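Local coordinates for Emp46p (Saccharomyces cerevisiae, PDB 2A6V), which serves in the secretion of glycoproteins as a cargo receptor with a legume-lectin-like carbohydrate recognition domain, and is also involved in nucleus architecture and gene silencing, at residues Trp7-Tyr11 with Leu56-Tyr60; Phe77-Lys82 with Asp204-Glu208; Lys106-Met112 with Asn130-Leu136. One frame throughout, in Å; residues are numbered along the deposited sequence.

Interaction 1 of 3, residues Trp7-Tyr11 with Leu56-Tyr60; sequences WNKGY and LKPEY
The hydroxyl of Tyr11 donates to the backbone carbonyl of Glu59, OH to O 2.7 Å. The oxygen is met from above its carbonyl plane, 40° out of it, with a C=O...OH angle of 135°. In that position the carbonyl lies at the edge of the Tyr11 ring, near its plane, while the broad surface of the ring is left to other partners. Tyr60 takes one face: its CD1 stands 3.6 Å above the plane, over the ring centre. With centroids 5.0 Å apart and planes at 77°, this is a T-shaped pair in which Tyr60 supplies the edge. Tyr60 CB also comes close, 3.7 Å from Tyr11 CE1, so Tyr60 meets the ring with its base as well as its edge. Pro58 and Tyr11 run alongside one another in opposite senses, and Pro58 CG comes within 3.6 Å of Tyr11 CE1. Nearer the backbone, Leu56 sets its two methyls against the carbonyls of the turn, CD2 against Gly10 O at 3.7 Å and CD1 against Tyr11 O at 3.5 Å.

Residues 9-10 form a short 3-10 turn, closed by Tyr11 N to Asn8 O at 3.1 Å. Asp219 OD1 accepts from both Asn8 ND2 and Tyr60 OH, linking the two segments a second time, and Leu217 of strand 209-218 packs against both tyrosines. The contact therefore ties the N-terminal loop of the lectin domain to the loop leaving strand 51-56. Its polarity is uneven: the phenol is satisfied by a main-chain acceptor, whereas Tyr11 O, buried against a leucine methyl, has no polar partner in the model.

Interaction 2 of 3, residues Phe77-Lys82 with Asp204-Glu208; sequences FRGSTK and DASKE
Thr81 OG1 donates to Asp204 OD2 at 2.7 Å, approaching from above the carboxylate, 67° out of its plane. The second direct contact is apolar: Ser206 CB sits over one face of the Phe77 ring, 3.5 Å from the centroid and 15° off the normal, a CH-pi contact displaced toward the rim. Gly79 N lies over the opposite face, so the ring is held between the serine and its own loop. The Glu208 side chain crosses that of Phe77 at about a right angle, CB to CB 4.1 Å.

One water donates to Ser80 O and to Asp204 OD2, the latter at 2.6 Å, and accepts from Ser206 OG. Another bridges Thr81 OG1 and Glu208 OE1, and a third connects Lys82 N with Asp204 OD2. Asp204 OD2 thus accepts from Thr81 and two waters, which would probably favour the carboxylate form.

In the beta-sandwich, this joins the loop from strand 66-75 to strand 84-90 with that from strand 196-202 to strand 209-218; each loop passes from one sheet to the other.

Further out, a type I turn from Asp204 to Lys207 presents Ser206 to the ring. Within it, Asp204 OD1 takes Ser206 N at 2.9 Å on its anti side, though 31° out of the carboxylate plane, an Asx turn that fixes the carboxylate's rotation. Ser74 OG holds Glu208 OE2, and Thr81 OG1 is also bonded to Gly83 N.

Interaction 3 of 3, residues Lys106-Met112 with Asn130-Leu136; sequences KKFNGLM and NDGTKDL
Phe108 turns one ring face to Asn130, whose CB stands 3.6 Å above the plane over the ring centre. The line from CB to the centroid is only 12° off the normal, which identifies a CH-pi contact, and the amide plane stands 78° from that of the ring. Phe108 CG lies between its backbone N and carbonyl carbon (chi1 68°); although CB points away from 130-136, the ring swings back over it. At the ring edge Leu136 CD1 comes to 3.7 Å from Phe108 CE2, and Met112 CE approaches the same methyl. Trp88 of strand 84-90 meets Phe108 edge-to-face.

Where 130-136 starts, its backbone pairs antiparallel with residues 109-110. Gly110 and Asn130 are a hydrogen-bonded pair, with Gly110 N to Asn130 O at 2.8 Å and Asn130 N to Gly110 O at 3.0 Å; Asn109 and Asp131 form the next, non-hydrogen-bonded pair. The chain then leaves the strand through two successive Asx turns, at Asn130 and Asp131. Asp131 OD1 receives Thr133 N and Thr133 OG1 from the same face of its carboxylate. The Asn130 amide spans the loop: ND2 donates to Lys134 O at 2.9 Å, nearly in the amide plane. Beyond it, Leu136 N rejoins the other segment at Lys106 O, 2.9 Å away.

On the solvent-exposed side, Lys107, bent at chi3 and chi4, curls over the loop to a salt bridge, NZ to Asp135 OD2 3.5 Å, and a weak bond to Thr133 O. Leu136 also touches Tyr128, which binds potassium together with Ile138, Glu139 and Ser141. Main-chain and amide bonds thus fix the course of the loop between Tyr128 and Ile138, whereas the long lysine bridge probably gives a weaker outer hold.

In the fold
All three contacts are partly buried and none touches another. Interaction 2 lies farthest out, its centre about 19 Å from the chain's, against about 14 and 15 Å for interactions 1 and 3; interactions 1 and 2 are about 32 Å apart between centres. Interaction 3, nested in the loop that interaction 2 closes, alone includes a strand pairing, where the approach to strand 111-115 meets the end of 124-131; the others join loops. Each sets an aromatic ring face against a neighbour, but the polar chemistry differs: a phenol on a carbonyl in interaction 1, a water-bridged carboxylate in interaction 2, backbone pairing with a peripheral salt bridge in interaction 3, the closest to a potassium ion.

Interaction 1 of 3, residues Trp7-Tyr11 with Leu56-Tyr60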
loop_
_atom_site.group_PDB
_atom_site.type_symbol
_atom_site.label_atom_id
_atom_site.label_comp_id
_atom_site.label_asym_id
_atom_site.label_seq_id
_atom_site.Cartn_x
_atom_site.Cartn_y
_atom_site.Cartn_z
ATOM N N TRP A 7 14.221 -5.717 -11.273
ATOM C CA TRP A 7 13.207 -5.980 -10.263
ATOM C C TRP A 7 12.992 -7.472 -10.088
ATOM O O TRP A 7 13.263 -8.274 -10.986
ATOM C CB TRP A 7 11.896 -5.243 -10.533
ATOM C CG TRP A 7 11.179 -5.676 -11.754
ATOM C CD1 TRP A 7 10.341 -6.744 -11.870
ATOM C CD2 TRP A 7 11.205 -5.046 -13.033
ATOM N NE1 TRP A 7 9.859 -6.830 -13.152
ATOM C CE2 TRP A 7 10.372 -5.798 -13.890
ATOM C CE3 TRP A 7 11.859 -3.918 -13.552
ATOM C CZ2 TRP A 7 10.169 -5.463 -15.229
ATOM C CZ3 TRP A 7 11.657 -3.584 -14.890
ATOM C CH2 TRP A 7 10.819 -4.357 -15.711
ATOM N N ASN A 8 12.532 -7.825 -8.899
ATOM C CA ASN A 8 12.289 -9.184 -8.509
ATOM C C ASN A 8 10.902 -9.562 -8.999
ATOM O O ASN A 8 9.903 -9.174 -8.405
ATOM C CB ASN A 8 12.392 -9.264 -6.986
ATOM C CG ASN A 8 12.237 -10.665 -6.455
ATOM O OD1 ASN A 8 11.590 -11.516 -7.071
ATOM N ND2 ASN A 8 12.798 -10.907 -5.283
ATOM N N LYS A 9 10.846 -10.330 -10.088
ATOM C CA LYS A 9 9.586 -10.689 -10.743
ATOM C C LYS A 9 8.639 -11.413 -9.821
ATOM O O LYS A 9 7.429 -11.192 -9.874
ATOM C CB LYS A 9 9.850 -11.553 -11.977
ATOM C CG LYS A 9 10.438 -10.779 -13.131
ATOM C CD LYS A 9 10.726 -11.709 -14.300
ATOM C CE LYS A 9 10.818 -10.935 -15.598
ATOM N NZ LYS A 9 11.904 -9.931 -15.536
ATOM N N GLY A 10 9.192 -12.268 -8.963
ATOM C CA GLY A 10 8.397 -13.052 -8.030
ATOM C C GLY A 10 7.627 -12.246 -6.995
ATOM O O GLY A 10 6.616 -12.709 -6.478
ATOM N N TYR A 11 8.109 -11.040 -6.697
ATOM C CA TYR A 11 7.446 -10.151 -5.749
ATOM C C TYR A 11 6.988 -8.839 -6.397
ATOM O O TYR A 11 6.859 -7.809 -5.733
ATOM C CB TYR A 11 8.405 -9.868 -4.601
ATOM C CG TYR A 11 8.660 -11.067 -3.707
ATOM C CD1 TYR A 11 7.927 -11.248 -2.549
ATOM C CD2 TYR A 11 9.632 -12.005 -4.020
ATOM C CE1 TYR A 11 8.136 -12.347 -1.714
ATOM C CE2 TYR A 11 9.859 -13.107 -3.190
ATOM C CZ TYR A 11 9.113 -13.266 -2.044
ATOM O OH TYR A 11 9.357 -14.361 -1.224
ATOM N N LEU A 56 0.635 -10.000 -1.982
ATOM C CA LEU A 56 1.571 -11.043 -2.413
ATOM C C LEU A 56 1.423 -12.268 -1.524
ATOM O O LEU A 56 1.367 -12.162 -0.300
ATOM C CB LEU A 56 3.017 -10.548 -2.372
ATOM C CG LEU A 56 3.464 -9.843 -3.631
ATOM C CD1 LEU A 56 4.605 -8.907 -3.317
ATOM C CD2 LEU A 56 3.877 -10.859 -4.720
ATOM N N LYS A 57 1.330 -13.438 -2.144
ATOM C CA LYS A 57 1.222 -14.702 -1.408
ATOM C C LYS A 57 2.521 -15.045 -0.637
ATOM O O LYS A 57 2.456 -15.302 0.560
ATOM C CB LYS A 57 0.818 -15.852 -2.339
ATOM C CG LYS A 57 -0.607 -15.788 -2.891
ATOM C CD LYS A 57 -0.895 -16.974 -3.843
ATOM C CE LYS A 57 -2.193 -16.763 -4.606
ATOM N NZ LYS A 57 -2.379 -17.805 -5.693
ATOM N N PRO A 58 3.683 -15.011 -1.280
ATOM C CA PRO A 58 4.919 -15.355 -0.561
ATOM C C PRO A 58 5.314 -14.229 0.383
ATOM O O PRO A 58 5.186 -13.059 0.025
ATOM C CB PRO A 58 5.949 -15.484 -1.673
ATOM C CG PRO A 58 5.472 -14.603 -2.750
ATOM C CD PRO A 58 3.971 -14.619 -2.662
ATOM N N GLU A 59 5.760 -14.577 1.580
ATOM C CA GLU A 59 6.392 -13.600 2.464
ATOM C C GLU A 59 7.764 -13.249 1.913
ATOM O O GLU A 59 8.436 -14.085 1.314
ATOM C CB GLU A 59 6.533 -14.156 3.883
ATOM C CG GLU A 59 5.203 -14.505 4.502
ATOM C CD GLU A 59 5.259 -14.644 6.003
ATOM O OE1 GLU A 59 6.249 -15.208 6.511
ATOM O OE2 GLU A 59 4.291 -14.200 6.661
ATOM N N TYR A 60 8.171 -12.001 2.114
ATOM C CA TYR A 60 9.467 -11.512 1.647
ATOM C C TYR A 60 10.490 -11.438 2.779
ATOM O O TYR A 60 10.204 -10.911 3.843
ATOM C CB TYR A 60 9.305 -10.116 1.050
ATOM C CG TYR A 60 10.564 -9.599 0.399
ATOM C CD1 TYR A 60 10.975 -10.085 -0.822
ATOM C CD2 TYR A 60 11.348 -8.615 1.010
ATOM C CE1 TYR A 60 12.119 -9.622 -1.433
ATOM C CE2 TYR A 60 12.498 -8.136 0.399
ATOM C CZ TYR A 60 12.885 -8.646 -0.825
ATOM O OH TYR A 60 14.018 -8.179 -1.453
#

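Interaction 2 of 3, residues Phe77-Lys82 with Asp204-Glu208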
loop_
_atom_site.group_PDB
_atom_site.type_symbol
_atom_site.label_atom_id
_atom_site.label_comp_id
_atom_site.label_asym_id
_atom_site.label_seq_id
_atom_site.Cartn_x
_atom_site.Cartn_y
_atom_site.Cartn_z
ATOM N N PHE A 77 -13.636 11.083 -8.094
ATOM C CA PHE A 77 -14.262 11.743 -6.975
ATOM C C PHE A 77 -13.307 12.630 -6.209
ATOM O O PHE A 77 -12.248 12.186 -5.776
ATOM C CB PHE A 77 -14.861 10.746 -5.981
ATOM C CG PHE A 77 -15.484 11.413 -4.787
ATOM C CD1 PHE A 77 -16.625 12.202 -4.938
ATOM C CD2 PHE A 77 -14.918 11.297 -3.520
ATOM C CE1 PHE A 77 -17.197 12.836 -3.854
ATOM C CE2 PHE A 77 -15.500 11.933 -2.438
ATOM C CZ PHE A 77 -16.630 12.705 -2.606
ATOM N N ARG A 78 -13.713 13.880 -6.011
ATOM C CA ARG A 78 -13.010 14.786 -5.112
ATOM C C ARG A 78 -14.048 15.358 -4.178
ATOM O O ARG A 78 -15.045 15.919 -4.619
ATOM C CB ARG A 78 -12.314 15.901 -5.890
ATOM C CG ARG A 78 -11.734 16.988 -4.998
ATOM C CD ARG A 78 -10.717 17.904 -5.679
ATOM N NE ARG A 78 -9.442 17.232 -5.909
ATOM C CZ ARG A 78 -8.519 17.024 -4.975
ATOM N NH1 ARG A 78 -8.724 17.429 -3.734
ATOM N NH2 ARG A 78 -7.402 16.395 -5.267
ATOM N N GLY A 79 -13.810 15.193 -2.884
ATOM C CA GLY A 79 -14.683 15.686 -1.852
ATOM C C GLY A 79 -14.553 14.866 -0.588
ATOM O O GLY A 79 -13.757 13.930 -0.500
ATOM N N SER A 80 -15.406 15.196 0.371
ATOM C CA SER A 80 -15.337 14.614 1.692
ATOM C C SER A 80 -15.685 13.124 1.634
ATOM O O SER A 80 -16.615 12.721 0.951
ATOM C CB SER A 80 -16.293 15.367 2.628
ATOM O OG SER A 80 -16.219 14.876 3.946
ATOM N N THR A 81 -14.909 12.327 2.362
ATOM C CA THR A 81 -15.090 10.888 2.419
ATOM C C THR A 81 -14.155 10.328 3.472
ATOM O O THR A 81 -13.127 10.934 3.772
ATOM C CB THR A 81 -14.755 10.259 1.041
ATOM O OG1 THR A 81 -14.918 8.842 1.109
ATOM C CG2 THR A 81 -13.269 10.455 0.636
ATOM N N LYS A 82 -14.521 9.186 4.043
ATOM C CA LYS A 82 -13.629 8.432 4.918
ATOM C C LYS A 82 -12.911 7.315 4.176
ATOM O O LYS A 82 -12.104 6.594 4.752
ATOM C CB LYS A 82 -14.415 7.869 6.105
ATOM C CG LYS A 82 -14.814 8.973 7.111
ATOM C CD LYS A 82 -13.581 9.533 7.841
ATOM C CE LYS A 82 -13.922 10.688 8.750
ATOM N NZ LYS A 82 -12.724 11.433 9.198
ATOM N N ASP A 204 -16.823 4.869 -0.712
ATOM C CA ASP A 204 -18.190 5.041 -0.229
ATOM C C ASP A 204 -19.106 5.208 -1.436
ATOM O O ASP A 204 -18.730 4.847 -2.559
ATOM C CB ASP A 204 -18.281 6.156 0.840
ATOM C CG ASP A 204 -17.981 7.550 0.317
ATOM O OD1 ASP A 204 -18.081 7.775 -0.894
ATOM O OD2 ASP A 204 -17.642 8.492 1.097
ATOM N N ALA A 205 -20.314 5.715 -1.211
ATOM C CA ALA A 205 -21.284 5.792 -2.284
ATOM C C ALA A 205 -20.927 6.779 -3.380
ATOM O O ALA A 205 -21.534 6.735 -4.449
ATOM C CB ALA A 205 -22.688 6.116 -1.728
ATOM N N SER A 206 -19.964 7.660 -3.123
ATOM C CA SER A 206 -19.471 8.592 -4.141
ATOM C C SER A 206 -18.566 7.910 -5.177
ATOM O O SER A 206 -18.199 8.521 -6.169
ATOM C CB SER A 206 -18.731 9.764 -3.486
ATOM O OG SER A 206 -19.532 10.416 -2.505
ATOM N N LYS A 207 -18.178 6.661 -4.928
ATOM C CA LYS A 207 -17.572 5.798 -5.944
ATOM C C LYS A 207 -16.156 6.205 -6.337
ATOM O O LYS A 207 -15.733 5.985 -7.465
ATOM C CB LYS A 207 -18.469 5.708 -7.189
ATOM C CG LYS A 207 -18.686 4.284 -7.692
ATOM C CD LYS A 207 -19.376 4.262 -9.069
ATOM C CE LYS A 207 -18.724 3.288 -10.045
ATOM N NZ LYS A 207 -17.278 3.567 -10.354
ATOM N N GLU A 208 -15.403 6.763 -5.388
ATOM C CA GLU A 208 -13.974 6.995 -5.606
ATOM C C GLU A 208 -13.314 5.723 -6.144
ATOM O O GLU A 208 -13.506 4.631 -5.609
ATOM C CB GLU A 208 -13.277 7.416 -4.297
ATOM C CG GLU A 208 -11.874 7.945 -4.512
ATOM C CD GLU A 208 -11.311 8.744 -3.323
ATOM O OE1 GLU A 208 -11.941 8.840 -2.241
ATOM O OE2 GLU A 208 -10.215 9.299 -3.492
HETATM O O HOH W 1 -18.381 10.723 -0.052
HETATM O O HOH W 2 -13.788 7.335 -1.003
HETATM O O HOH W 3 -17.223 8.124 3.754
#

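Interaction 3 of 3, residues Lys106-Met112 with Asn130-Leu136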
loop_
_atom_site.group_PDB
_atom_site.type_symbol
_atom_site.label_atom_id
_atom_site.label_comp_id
_atom_site.label_asym_id
_atom_site.label_seq_id
_atom_site.Cartn_x
_atom_site.Cartn_y
_atom_site.Cartn_z
ATOM N N LYS A 106 -7.977 -3.934 12.726
ATOM C CA LYS A 106 -7.465 -2.769 13.423
ATOM C C LYS A 106 -6.243 -3.148 14.266
ATOM O O LYS A 106 -5.350 -2.325 14.502
ATOM C CB LYS A 106 -8.547 -2.156 14.317
ATOM C CG LYS A 106 -9.667 -1.492 13.530
ATOM C CD LYS A 106 -10.530 -0.547 14.374
ATOM C CE LYS A 106 -11.433 -1.287 15.327
ATOM N NZ LYS A 106 -12.425 -0.369 15.964
ATOM N N LYS A 107 -6.211 -4.399 14.722
ATOM C CA LYS A 107 -5.074 -4.926 15.453
ATOM C C LYS A 107 -4.165 -5.706 14.499
ATOM O O LYS A 107 -4.520 -6.780 13.996
ATOM C CB LYS A 107 -5.547 -5.821 16.611
ATOM C CG LYS A 107 -4.427 -6.211 17.569
ATOM C CD LYS A 107 -4.895 -7.209 18.649
ATOM C CE LYS A 107 -6.039 -6.684 19.495
ATOM N NZ LYS A 107 -5.741 -5.381 20.148
ATOM N N PHE A 108 -2.999 -5.137 14.223
ATOM C CA PHE A 108 -2.049 -5.747 13.299
ATOM C C PHE A 108 -0.634 -5.423 13.756
ATOM O O PHE A 108 -0.420 -4.566 14.609
ATOM C CB PHE A 108 -2.298 -5.267 11.857
ATOM C CG PHE A 108 -1.982 -3.814 11.631
ATOM C CD1 PHE A 108 -0.731 -3.407 11.173
ATOM C CD2 PHE A 108 -2.932 -2.852 11.878
ATOM C CE1 PHE A 108 -0.459 -2.049 10.983
ATOM C CE2 PHE A 108 -2.667 -1.515 11.691
ATOM C CZ PHE A 108 -1.431 -1.108 11.238
ATOM N N ASN A 109 0.309 -6.149 13.185
ATOM C CA ASN A 109 1.709 -6.002 13.483
ATOM C C ASN A 109 2.403 -5.602 12.200
ATOM O O ASN A 109 2.605 -6.409 11.290
ATOM C CB ASN A 109 2.269 -7.317 14.016
ATOM C CG ASN A 109 3.571 -7.132 14.734
ATOM O OD1 ASN A 109 4.421 -6.329 14.334
ATOM N ND2 ASN A 109 3.737 -7.873 15.833
ATOM N N GLY A 110 2.723 -4.328 12.098
ATOM C CA GLY A 110 3.409 -3.852 10.925
ATOM C C GLY A 110 3.213 -2.391 10.654
ATOM O O GLY A 110 2.982 -1.598 11.565
ATOM N N LEU A 111 3.299 -2.054 9.373
ATOM C CA LEU A 111 3.331 -0.696 8.872
ATOM C C LEU A 111 2.193 -0.506 7.894
ATOM O O LEU A 111 1.972 -1.347 7.023
ATOM C CB LEU A 111 4.660 -0.444 8.176
ATOM C CG LEU A 111 4.802 0.828 7.352
ATOM C CD1 LEU A 111 4.749 2.106 8.227
ATOM C CD2 LEU A 111 6.095 0.786 6.538
ATOM N N MET A 112 1.441 0.569 8.091
ATOM C CA MET A 112 0.380 0.980 7.192
ATOM C C MET A 112 0.685 2.396 6.728
ATOM O O MET A 112 0.754 3.320 7.554
ATOM C CB MET A 112 -0.968 0.966 7.915
ATOM C CG MET A 112 -2.138 1.341 7.026
ATOM S SD MET A 112 -3.724 1.555 7.821
ATOM C CE MET A 112 -3.427 3.037 8.740
ATOM N N ASN A 130 1.913 -0.480 14.120
ATOM C CA ASN A 130 1.209 -1.193 15.169
ATOM C C ASN A 130 2.024 -2.439 15.488
ATOM O O ASN A 130 2.624 -3.027 14.609
ATOM C CB ASN A 130 -0.216 -1.536 14.717
ATOM C CG ASN A 130 -1.111 -1.964 15.866
ATOM O OD1 ASN A 130 -0.653 -2.131 17.005
ATOM N ND2 ASN A 130 -2.398 -2.141 15.581
ATOM N N ASP A 131 2.079 -2.797 16.765
ATOM C CA ASP A 131 2.845 -3.959 17.221
ATOM C C ASP A 131 1.982 -5.169 17.540
ATOM O O ASP A 131 2.459 -6.143 18.142
ATOM C CB ASP A 131 3.694 -3.581 18.441
ATOM C CG ASP A 131 2.863 -3.124 19.625
ATOM O OD1 ASP A 131 1.615 -3.203 19.589
ATOM O OD2 ASP A 131 3.390 -2.658 20.652
ATOM N N GLY A 132 0.706 -5.116 17.169
ATOM C CA GLY A 132 -0.175 -6.262 17.297
ATOM C C GLY A 132 -0.913 -6.362 18.622
ATOM O O GLY A 132 -1.744 -7.254 18.779
ATOM N N THR A 133 -0.650 -5.445 19.551
ATOM C CA THR A 133 -1.210 -5.523 20.911
ATOM C C THR A 133 -2.449 -4.649 21.110
ATOM O O THR A 133 -3.193 -4.844 22.070
ATOM C CB THR A 133 -0.151 -5.123 21.969
ATOM O OG1 THR A 133 0.177 -3.737 21.850
ATOM C CG2 THR A 133 1.179 -5.842 21.747
ATOM N N LYS A 134 -2.666 -3.679 20.223
ATOM C CA LYS A 134 -3.793 -2.753 20.371
ATOM C C LYS A 134 -4.489 -2.486 19.036
ATOM O O LYS A 134 -3.917 -2.706 17.967
ATOM C CB LYS A 134 -3.306 -1.436 20.987
ATOM C CG LYS A 134 -4.326 -0.724 21.864
ATOM C CD LYS A 134 -3.891 0.709 22.151
ATOM C CE LYS A 134 -4.776 1.374 23.194
ATOM N NZ LYS A 134 -4.489 2.838 23.327
ATOM N N ASP A 135 -5.739 -2.037 19.124
ATOM C CA ASP A 135 -6.529 -1.647 17.962
ATOM C C ASP A 135 -6.117 -0.248 17.545
ATOM O O ASP A 135 -6.096 0.679 18.360
ATOM C CB ASP A 135 -8.023 -1.597 18.301
ATOM C CG ASP A 135 -8.705 -2.947 18.230
ATOM O OD1 ASP A 135 -9.928 -2.961 18.465
ATOM O OD2 ASP A 135 -8.147 -4.031 17.943
ATOM N N LEU A 136 -5.787 -0.094 16.275
ATOM C CA LEU A 136 -5.545 1.218 15.708
ATOM C C LEU A 136 -6.887 1.869 15.442
ATOM O O LEU A 136 -7.656 1.367 14.607
ATOM C CB LEU A 136 -4.758 1.085 14.399
ATOM C CG LEU A 136 -4.112 2.348 13.802
ATOM C CD1 LEU A 136 -3.074 1.964 12.744
ATOM C CD2 LEU A 136 -5.120 3.287 13.157
#